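Local structure of protein UTR4 (Saccharomyces cerevisiae, 2G80) at residues Lys138-Lys152 / Tyr174-Lys187. The protein probably converts 2,3-diketo-5-methylthiopentyl-1-phosphate to an acireductone by enolization and magnesium-dependent dephosphorylation, two steps of methionine salvage. Numbering follows the deposited sequence.
Sequences KRVFIYSSGSVKAQK and YIDGYFDINTSGKK
I142 and Y143 pair in parallel with Y178 and F179, the short strand axes 4.6 Å apart and inclined by 21°. The ladder consists of I142 N to G177 O, F179 N to I142 O (2.7 Å) and S144 N to F179 O. Upstream, a side chain extends it: D176 OD2 accepts from V140 N through its anti lone pair (N-H...O 171°), while D176 N donates to V140 O.

F179 O takes a second donor, Q151 NE2 (2.9 Å), from the carbonyl face opposite S144 N. Q151 NE2 also donates to G146 O, and both acceptors lie in the amide plane of Q151, which fixes the amide's rotation; Q151 OE1, at the Y178 ring edge, is buried without a polar partner. D180 OD2 receives V148 N (2.9 Å), whereas D180 OD1 accepts from T183 N, D180 being the N-cap of helix 181-184; with D180 N donating to T183 OG1, this completes a capping box and ties the starts of both helices to one carboxylate.

Aromatic faces are met by aliphatic carbons. K152 CG lies over the Y178 ring (3.7 Å to its centroid), with I175 CG2 on the opposite face. D176 CB sits over one face of the F141 ring, toward its rim (4.1 Å to the centroid). Y143 and K187 run past each other in opposite directions, K187 CG lying over one face of the ring; Y143 OH donates to G185 O (2.7 Å) from above the carbonyl plane.

K187 bends at chi3 (81°), bringing NZ to Y143 O at 3.2 Å; NZ also forms salt bridges with D37, a magnesium ligand, and E216. A water bridges S145 N and K187 NZ, and S144 OG bonds to the magnesium ligand E39. This is the beta-alpha-beta edge of the HAD Rossmann-like sheet. The contact probably helps to place K187 beside the metal site, together with D37 and E216, consistent with the predicted substrate-binding role of S144, S145 and K187.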
ATOM      1  N   LYS A 138     -12.048   9.679 -13.191  1.00 35.41           N
ATOM      2  CA  LYS A 138     -13.200   8.790 -13.193  1.00 36.78           C
ATOM      3  C   LYS A 138     -12.954   7.332 -12.884  1.00 36.71           C
ATOM      4  O   LYS A 138     -13.798   6.702 -12.268  1.00 35.77           O
ATOM      5  CB  LYS A 138     -13.999   9.002 -14.479  1.00 38.62           C
ATOM      6  CG  LYS A 138     -14.779  10.304 -14.280  1.00 41.74           C
ATOM      7  CD  LYS A 138     -15.298  10.882 -15.464  1.00 43.67           C
ATOM      8  CE  LYS A 138     -15.823  12.251 -15.148  1.00 43.12           C
ATOM      9  NZ  LYS A 138     -16.793  12.359 -14.044  1.00 38.91           N
ATOM     10  N   ARG A 139     -11.810   6.799 -13.290  1.00 36.20           N
ATOM     11  CA  ARG A 139     -11.498   5.399 -13.032  1.00 37.22           C
ATOM     12  C   ARG A 139     -10.092   5.269 -12.472  1.00 34.81           C
ATOM     13  O   ARG A 139      -9.111   5.504 -13.168  1.00 33.34           O
ATOM     14  CB  ARG A 139     -11.758   4.526 -14.256  1.00 35.71           C
ATOM     15  CG  ARG A 139     -13.232   4.536 -14.713  1.00 38.61           C
ATOM     16  CD  ARG A 139     -13.770   3.124 -14.922  1.00 53.91           C
ATOM     17  NE  ARG A 139     -12.879   2.364 -15.792  1.00 60.78           N
ATOM     18  CZ  ARG A 139     -12.752   1.040 -15.842  1.00 54.46           C
ATOM     19  NH1 ARG A 139     -13.456   0.214 -15.051  1.00 56.07           N
ATOM     20  NH2 ARG A 139     -11.869   0.537 -16.699  1.00 55.64           N
ATOM     21  N   VAL A 140     -10.030   4.943 -11.186  1.00 36.01           N
ATOM     22  CA  VAL A 140      -8.781   4.825 -10.434  1.00 35.61           C
ATOM     23  C   VAL A 140      -8.735   3.491  -9.693  1.00 33.62           C
ATOM     24  O   VAL A 140      -9.583   3.240  -8.856  1.00 35.48           O
ATOM     25  CB  VAL A 140      -8.636   5.959  -9.398  1.00 37.89           C
ATOM     26  CG1 VAL A 140      -7.369   5.752  -8.489  1.00 37.06           C
ATOM     27  CG2 VAL A 140      -8.600   7.320 -10.112  1.00 41.50           C
ATOM     28  N   PHE A 141      -7.695   2.707  -9.986  1.00 32.12           N
ATOM     29  CA  PHE A 141      -7.391   1.433  -9.375  1.00 32.52           C
ATOM     30  C   PHE A 141      -6.010   1.477  -8.720  1.00 30.98           C
ATOM     31  O   PHE A 141      -5.091   2.133  -9.215  1.00 30.33           O
ATOM     32  CB  PHE A 141      -7.444   0.309 -10.423  1.00 32.61           C
ATOM     33  CG  PHE A 141      -8.808   0.105 -11.002  1.00 30.75           C
ATOM     34  CD1 PHE A 141      -9.650  -0.848 -10.479  1.00 33.82           C
ATOM     35  CD2 PHE A 141      -9.272   0.919 -12.034  1.00 38.55           C
ATOM     36  CE1 PHE A 141     -10.912  -1.041 -10.988  1.00 39.59           C
ATOM     37  CE2 PHE A 141     -10.549   0.743 -12.567  1.00 37.21           C
ATOM     38  CZ  PHE A 141     -11.371  -0.232 -12.052  1.00 39.66           C
ATOM     39  N   ILE A 142      -5.883   0.780  -7.600  1.00 32.60           N
ATOM     40  CA  ILE A 142      -4.629   0.699  -6.841  1.00 32.84           C
ATOM     41  C   ILE A 142      -4.023  -0.697  -7.049  1.00 33.82           C
ATOM     42  O   ILE A 142      -4.770  -1.673  -7.150  1.00 31.18           O
ATOM     43  CB  ILE A 142      -4.878   0.973  -5.328  1.00 33.27           C
ATOM     44  CG1 ILE A 142      -5.659   2.288  -5.105  1.00 36.89           C
ATOM     45  CG2 ILE A 142      -3.562   1.036  -4.544  1.00 34.33           C
ATOM     46  CD1 ILE A 142      -4.970   3.569  -5.553  1.00 27.73           C
ATOM     47  N   TYR A 143      -2.687  -0.754  -7.209  1.00 32.54           N
ATOM     48  CA  TYR A 143      -1.920  -2.011  -7.260  1.00 33.82           C
ATOM     49  C   TYR A 143      -0.721  -1.871  -6.324  1.00 34.71           C
ATOM     50  O   TYR A 143       0.137  -1.018  -6.561  1.00 32.61           O
ATOM     51  CB  TYR A 143      -1.451  -2.342  -8.678  1.00 33.89           C
ATOM     52  CG  TYR A 143      -0.720  -3.675  -8.897  1.00 30.07           C
ATOM     53  CD1 TYR A 143      -1.022  -4.834  -8.144  1.00 39.97           C
ATOM     54  CD2 TYR A 143       0.166  -3.819  -9.969  1.00 30.65           C
ATOM     55  CE1 TYR A 143      -0.383  -6.068  -8.400  1.00 36.61           C
ATOM     56  CE2 TYR A 143       0.776  -5.051 -10.250  1.00 36.35           C
ATOM     57  CZ  TYR A 143       0.504  -6.163  -9.470  1.00 35.87           C
ATOM     58  OH  TYR A 143       1.141  -7.332  -9.752  1.00 31.00           O
ATOM     59  N   SER A 144      -0.658  -2.711  -5.286  1.00 35.12           N
ATOM     60  CA  SER A 144       0.413  -2.641  -4.274  1.00 38.90           C
ATOM     61  C   SER A 144       0.845  -4.014  -3.736  1.00 37.40           C
ATOM     62  O   SER A 144       0.146  -4.976  -3.922  1.00 39.21           O
ATOM     63  CB  SER A 144      -0.077  -1.756  -3.106  1.00 40.03           C
ATOM     64  OG  SER A 144       0.962  -1.488  -2.175  1.00 47.85           O
ATOM     65  N   SER A 145       2.002  -4.079  -3.068  1.00 40.13           N
ATOM     66  CA  SER A 145       2.465  -5.322  -2.378  1.00 44.06           C
ATOM     67  C   SER A 145       1.604  -5.604  -1.135  1.00 45.58           C
ATOM     68  O   SER A 145       1.421  -6.765  -0.749  1.00 50.56           O
ATOM     69  CB  SER A 145       3.948  -5.242  -1.983  1.00 44.19           C
ATOM     70  OG  SER A 145       4.202  -4.143  -1.114  1.00 52.87           O
ATOM     71  N   GLY A 146       1.046  -4.555  -0.530  1.00 44.11           N
ATOM     72  CA  GLY A 146       0.135  -4.706   0.601  1.00 44.27           C
ATOM     73  C   GLY A 146      -1.163  -5.323   0.133  1.00 43.81           C
ATOM     74  O   GLY A 146      -1.604  -5.047  -0.996  1.00 45.83           O
ATOM     75  N   SER A 147      -1.795  -6.131   0.992  1.00 42.20           N
ATOM     76  CA  SER A 147      -3.043  -6.828   0.620  1.00 42.88           C
ATOM     77  C   SER A 147      -4.171  -5.806   0.413  1.00 41.57           C
ATOM     78  O   SER A 147      -4.103  -4.681   0.935  1.00 41.69           O
ATOM     79  CB  SER A 147      -3.484  -7.835   1.686  1.00 41.06           C
ATOM     80  OG  SER A 147      -4.090  -7.156   2.794  1.00 42.32           O
ATOM     81  N   VAL A 148      -5.207  -6.237  -0.283  1.00 40.16           N
ATOM     82  CA  VAL A 148      -6.368  -5.389  -0.598  1.00 42.91           C
ATOM     83  C   VAL A 148      -7.016  -4.756   0.673  1.00 44.76           C
ATOM     84  O   VAL A 148      -7.357  -3.567   0.685  1.00 43.66           O
ATOM     85  CB  VAL A 148      -7.392  -6.186  -1.456  1.00 41.60           C
ATOM     86  CG1 VAL A 148      -8.746  -5.456  -1.577  1.00 47.21           C
ATOM     87  CG2 VAL A 148      -6.805  -6.460  -2.855  1.00 42.41           C
ATOM     88  N   LYS A 149      -7.134  -5.565   1.727  1.00 47.64           N
ATOM     89  CA  LYS A 149      -7.692  -5.163   3.031  1.00 48.54           C
ATOM     90  C   LYS A 149      -6.828  -4.066   3.655  1.00 42.79           C
ATOM     91  O   LYS A 149      -7.354  -3.073   4.149  1.00 42.11           O
ATOM     92  CB  LYS A 149      -7.815  -6.402   3.939  1.00 51.17           C
ATOM     93  CG  LYS A 149      -8.575  -6.229   5.258  1.00 55.32           C
ATOM     94  CD  LYS A 149      -8.922  -7.618   5.868  1.00 54.25           C
ATOM     95  CE  LYS A 149      -9.737  -7.527   7.161  1.00 59.22           C
ATOM     96  NZ  LYS A 149      -9.957  -8.906   7.731  1.00 58.42           N
ATOM     97  N   ALA A 150      -5.510  -4.220   3.572  1.00 38.87           N
ATOM     98  CA  ALA A 150      -4.568  -3.219   4.061  1.00 38.12           C
ATOM     99  C   ALA A 150      -4.610  -1.900   3.284  1.00 39.38           C
ATOM    100  O   ALA A 150      -4.445  -0.808   3.852  1.00 38.15           O
ATOM    101  CB  ALA A 150      -3.140  -3.784   4.032  1.00 42.56           C
ATOM    102  N   GLN A 151      -4.807  -2.000   1.967  1.00 41.18           N
ATOM    103  CA  GLN A 151      -4.942  -0.816   1.104  1.00 36.87           C
ATOM    104  C   GLN A 151      -6.216  -0.055   1.465  1.00 37.41           C
ATOM    105  O   GLN A 151      -6.179   1.152   1.660  1.00 37.37           O
ATOM    106  CB  GLN A 151      -5.009  -1.237  -0.364  1.00 37.77           C
ATOM    107  CG  GLN A 151      -3.748  -1.901  -0.922  1.00 37.12           C
ATOM    108  CD  GLN A 151      -3.928  -2.410  -2.346  1.00 38.79           C
ATOM    109  OE1 GLN A 151      -4.672  -1.827  -3.140  1.00 45.32           O
ATOM    110  NE2 GLN A 151      -3.222  -3.476  -2.687  1.00 35.53           N
ATOM    111  N   LYS A 152      -7.341  -0.772   1.539  1.00 37.18           N
ATOM    112  CA  LYS A 152      -8.629  -0.179   1.899  1.00 41.74           C
ATOM    113  C   LYS A 152      -8.604   0.549   3.255  1.00 39.93           C
ATOM    114  O   LYS A 152      -9.188   1.626   3.407  1.00 40.77           O
ATOM    115  CB  LYS A 152      -9.729  -1.241   1.927  1.00 41.57           C
ATOM    116  CG  LYS A 152     -10.179  -1.731   0.592  1.00 47.12           C
ATOM    117  CD  LYS A 152     -11.265  -2.806   0.770  1.00 47.25           C
ATOM    118  CE  LYS A 152     -11.705  -3.429  -0.582  1.00 51.10           C
ATOM    119  NZ  LYS A 152     -12.784  -4.453  -0.435  1.00 50.72           N
ATOM    120  N   TYR A 174     -13.685   7.068  -3.661  1.00 36.99           N
ATOM    121  CA  TYR A 174     -13.092   7.522  -4.934  1.00 36.99           C
ATOM    122  C   TYR A 174     -12.256   6.474  -5.663  1.00 36.79           C
ATOM    123  O   TYR A 174     -11.866   6.709  -6.783  1.00 37.46           O
ATOM    124  CB  TYR A 174     -12.265   8.775  -4.719  1.00 36.44           C
ATOM    125  CG  TYR A 174     -13.058   9.874  -4.052  1.00 38.42           C
ATOM    126  CD1 TYR A 174     -13.874  10.745  -4.787  1.00 38.23           C
ATOM    127  CD2 TYR A 174     -13.005  10.028  -2.671  1.00 38.10           C
ATOM    128  CE1 TYR A 174     -14.624  11.762  -4.132  1.00 34.99           C
ATOM    129  CE2 TYR A 174     -13.733  11.014  -2.006  1.00 38.24           C
ATOM    130  CZ  TYR A 174     -14.535  11.879  -2.733  1.00 40.47           C
ATOM    131  OH  TYR A 174     -15.218  12.840  -2.031  1.00 40.35           O
ATOM    132  N   ILE A 175     -12.023   5.319  -5.043  1.00 35.31           N
ATOM    133  CA  ILE A 175     -11.205   4.246  -5.587  1.00 33.50           C
ATOM    134  C   ILE A 175     -12.131   3.179  -6.163  1.00 33.27           C
ATOM    135  O   ILE A 175     -13.007   2.683  -5.476  1.00 31.92           O
ATOM    136  CB  ILE A 175     -10.231   3.712  -4.504  1.00 31.74           C
ATOM    137  CG1 ILE A 175      -9.235   4.839  -4.152  1.00 36.90           C
ATOM    138  CG2 ILE A 175      -9.453   2.496  -5.016  1.00 31.98           C
ATOM    139  CD1 ILE A 175      -8.454   4.631  -2.888  1.00 41.48           C
ATOM    140  N   ASP A 176     -11.931   2.831  -7.433  1.00 33.45           N
ATOM    141  CA  ASP A 176     -12.770   1.835  -8.108  1.00 33.12           C
ATOM    142  C   ASP A 176     -12.348   0.384  -7.908  1.00 35.73           C
ATOM    143  O   ASP A 176     -13.126  -0.544  -8.189  1.00 36.86           O
ATOM    144  CB  ASP A 176     -12.892   2.216  -9.571  1.00 35.46           C
ATOM    145  CG  ASP A 176     -13.490   3.590  -9.722  1.00 33.68           C
ATOM    146  OD1 ASP A 176     -14.696   3.737  -9.440  1.00 50.74           O
ATOM    147  OD2 ASP A 176     -12.736   4.535 -10.005  1.00 41.98           O
ATOM    148  N   GLY A 177     -11.133   0.173  -7.419  1.00 34.90           N
ATOM    149  CA  GLY A 177     -10.655  -1.177  -7.200  1.00 34.25           C
ATOM    150  C   GLY A 177      -9.244  -1.221  -6.665  1.00 32.95           C
ATOM    151  O   GLY A 177      -8.532  -0.241  -6.699  1.00 32.53           O
ATOM    152  N   TYR A 178      -8.875  -2.395  -6.191  1.00 33.15           N
ATOM    153  CA  TYR A 178      -7.612  -2.648  -5.523  1.00 35.34           C
ATOM    154  C   TYR A 178      -7.077  -3.957  -6.031  1.00 34.25           C
ATOM    155  O   TYR A 178      -7.844  -4.899  -6.161  1.00 33.46           O
ATOM    156  CB  TYR A 178      -7.828  -2.802  -4.007  1.00 37.27           C
ATOM    157  CG  TYR A 178      -8.583  -1.662  -3.385  1.00 38.72           C
ATOM    158  CD1 TYR A 178      -9.984  -1.687  -3.312  1.00 45.75           C
ATOM    159  CD2 TYR A 178      -7.916  -0.560  -2.860  1.00 34.51           C
ATOM    160  CE1 TYR A 178     -10.701  -0.605  -2.744  1.00 38.21           C
ATOM    161  CE2 TYR A 178      -8.622   0.528  -2.288  1.00 37.09           C
ATOM    162  CZ  TYR A 178     -10.013   0.487  -2.251  1.00 37.27           C
ATOM    163  OH  TYR A 178     -10.712   1.529  -1.702  1.00 47.32           O
ATOM    164  N   PHE A 179      -5.775  -4.014  -6.267  1.00 32.63           N
ATOM    165  CA  PHE A 179      -5.090  -5.225  -6.678  1.00 34.73           C
ATOM    166  C   PHE A 179      -3.856  -5.458  -5.798  1.00 36.83           C
ATOM    167  O   PHE A 179      -3.195  -4.510  -5.368  1.00 34.40           O
ATOM    168  CB  PHE A 179      -4.690  -5.150  -8.167  1.00 35.09           C
ATOM    169  CG  PHE A 179      -5.868  -5.038  -9.096  1.00 33.07           C
ATOM    170  CD1 PHE A 179      -6.621  -6.157  -9.416  1.00 37.00           C
ATOM    171  CD2 PHE A 179      -6.224  -3.807  -9.657  1.00 39.13           C
ATOM    172  CE1 PHE A 179      -7.739  -6.060 -10.277  1.00 36.64           C
ATOM    173  CE2 PHE A 179      -7.322  -3.699 -10.531  1.00 36.96           C
ATOM    174  CZ  PHE A 179      -8.094  -4.831 -10.825  1.00 32.84           C
ATOM    175  N   ASP A 180      -3.570  -6.726  -5.512  1.00 37.85           N
ATOM    176  CA  ASP A 180      -2.370  -7.086  -4.749  1.00 40.90           C
ATOM    177  C   ASP A 180      -1.655  -8.264  -5.440  1.00 40.25           C
ATOM    178  O   ASP A 180      -2.064  -8.733  -6.523  1.00 35.53           O
ATOM    179  CB  ASP A 180      -2.709  -7.292  -3.233  1.00 40.22           C
ATOM    180  CG  ASP A 180      -3.620  -8.509  -2.953  1.00 42.85           C
ATOM    181  OD1 ASP A 180      -3.625  -9.494  -3.708  1.00 48.53           O
ATOM    182  OD2 ASP A 180      -4.335  -8.499  -1.935  1.00 46.47           O
ATOM    183  N   ILE A 181      -0.585  -8.728  -4.808  1.00 45.13           N
ATOM    184  CA  ILE A 181       0.222  -9.855  -5.333  1.00 43.16           C
ATOM    185  C   ILE A 181      -0.637 -11.122  -5.434  1.00 42.88           C
ATOM    186  O   ILE A 181      -0.499 -11.866  -6.390  1.00 44.27           O
ATOM    187  CB  ILE A 181       1.452 -10.156  -4.450  1.00 43.16           C
ATOM    188  CG1 ILE A 181       2.340  -8.916  -4.237  1.00 50.30           C
ATOM    189  CG2 ILE A 181       2.272 -11.399  -4.984  1.00 45.99           C
ATOM    190  CD1 ILE A 181       2.715  -8.177  -5.449  1.00 53.81           C
ATOM    191  N   ASN A 182      -1.523 -11.337  -4.462  1.00 43.03           N
ATOM    192  CA  ASN A 182      -2.416 -12.507  -4.434  1.00 44.35           C
ATOM    193  C   ASN A 182      -3.500 -12.454  -5.481  1.00 42.81           C
ATOM    194  O   ASN A 182      -3.786 -13.475  -6.077  1.00 46.19           O
ATOM    195  CB  ASN A 182      -3.047 -12.710  -3.036  1.00 44.35           C
ATOM    196  CG  ASN A 182      -1.996 -13.046  -1.948  1.00 50.37           C
ATOM    197  OD1 ASN A 182      -0.831 -13.291  -2.240  1.00 57.29           O
ATOM    198  ND2 ASN A 182      -2.428 -13.064  -0.694  1.00 56.59           N
ATOM    199  N   THR A 183      -4.107 -11.286  -5.718  1.00 39.97           N
ATOM    200  CA  THR A 183      -5.162 -11.193  -6.740  1.00 38.36           C
ATOM    201  C   THR A 183      -4.635 -11.237  -8.191  1.00 38.17           C
ATOM    202  O   THR A 183      -5.312 -11.758  -9.074  1.00 37.04           O
ATOM    203  CB  THR A 183      -6.029  -9.923  -6.580  1.00 36.44           C
ATOM    204  OG1 THR A 183      -5.230  -8.758  -6.728  1.00 34.23           O
ATOM    205  CG2 THR A 183      -6.736  -9.887  -5.232  1.00 41.04           C
ATOM    206  N   SER A 184      -3.422 -10.713  -8.400  1.00 38.81           N
ATOM    207  CA  SER A 184      -2.884 -10.440  -9.734  1.00 37.66           C
ATOM    208  C   SER A 184      -1.529 -11.005 -10.098  1.00 37.09           C
ATOM    209  O   SER A 184      -1.277 -11.193 -11.275  1.00 37.27           O
ATOM    210  CB  SER A 184      -2.862  -8.918  -9.902  1.00 36.28           C
ATOM    211  OG  SER A 184      -4.144  -8.376  -9.552  1.00 36.37           O
ATOM    212  N   GLY A 185      -0.676 -11.283  -9.118  1.00 35.33           N
ATOM    213  CA  GLY A 185       0.681 -11.812  -9.354  1.00 36.81           C
ATOM    214  C   GLY A 185       1.722 -10.770  -8.967  1.00 39.01           C
ATOM    215  O   GLY A 185       1.382  -9.672  -8.483  1.00 36.02           O
ATOM    216  N   LYS A 186       2.986 -11.100  -9.225  1.00 39.95           N
ATOM    217  CA  LYS A 186       4.126 -10.225  -8.892  1.00 42.94           C
ATOM    218  C   LYS A 186       4.139  -8.939  -9.721  1.00 39.91           C
ATOM    219  O   LYS A 186       3.808  -8.944 -10.916  1.00 41.62           O
ATOM    220  CB  LYS A 186       5.466 -10.982  -9.002  1.00 42.62           C
ATOM    221  CG  LYS A 186       5.606 -12.136  -7.969  1.00 47.53           C
ATOM    222  CD  LYS A 186       7.043 -12.782  -7.918  1.00 49.12           C
ATOM    223  CE  LYS A 186       8.098 -11.820  -7.319  1.00 57.59           C
ATOM    224  NZ  LYS A 186       9.507 -12.351  -7.231  1.00 59.56           N
ATOM    225  N   LYS A 187       4.531  -7.844  -9.080  1.00 37.57           N
ATOM    226  CA  LYS A 187       4.529  -6.509  -9.714  1.00 36.67           C
ATOM    227  C   LYS A 187       5.495  -6.303 -10.882  1.00 36.87           C
ATOM    228  O   LYS A 187       5.324  -5.348 -11.644  1.00 34.29           O
ATOM    229  CB  LYS A 187       4.756  -5.411  -8.672  1.00 35.81           C
ATOM    230  CG  LYS A 187       3.677  -5.338  -7.615  1.00 38.35           C
ATOM    231  CD  LYS A 187       3.746  -4.083  -6.760  1.00 41.38           C
ATOM    232  CE  LYS A 187       3.108  -2.879  -7.458  1.00 47.06           C
ATOM    233  NZ  LYS A 187       3.284  -1.622  -6.699  1.00 40.95           N
TER
HETATM  234  O   HOH W   1      -0.040  -8.850  -1.732  1.00 38.87           O
HETATM  235  O   HOH W   2       4.131  -2.020  -4.069  1.00 46.95           O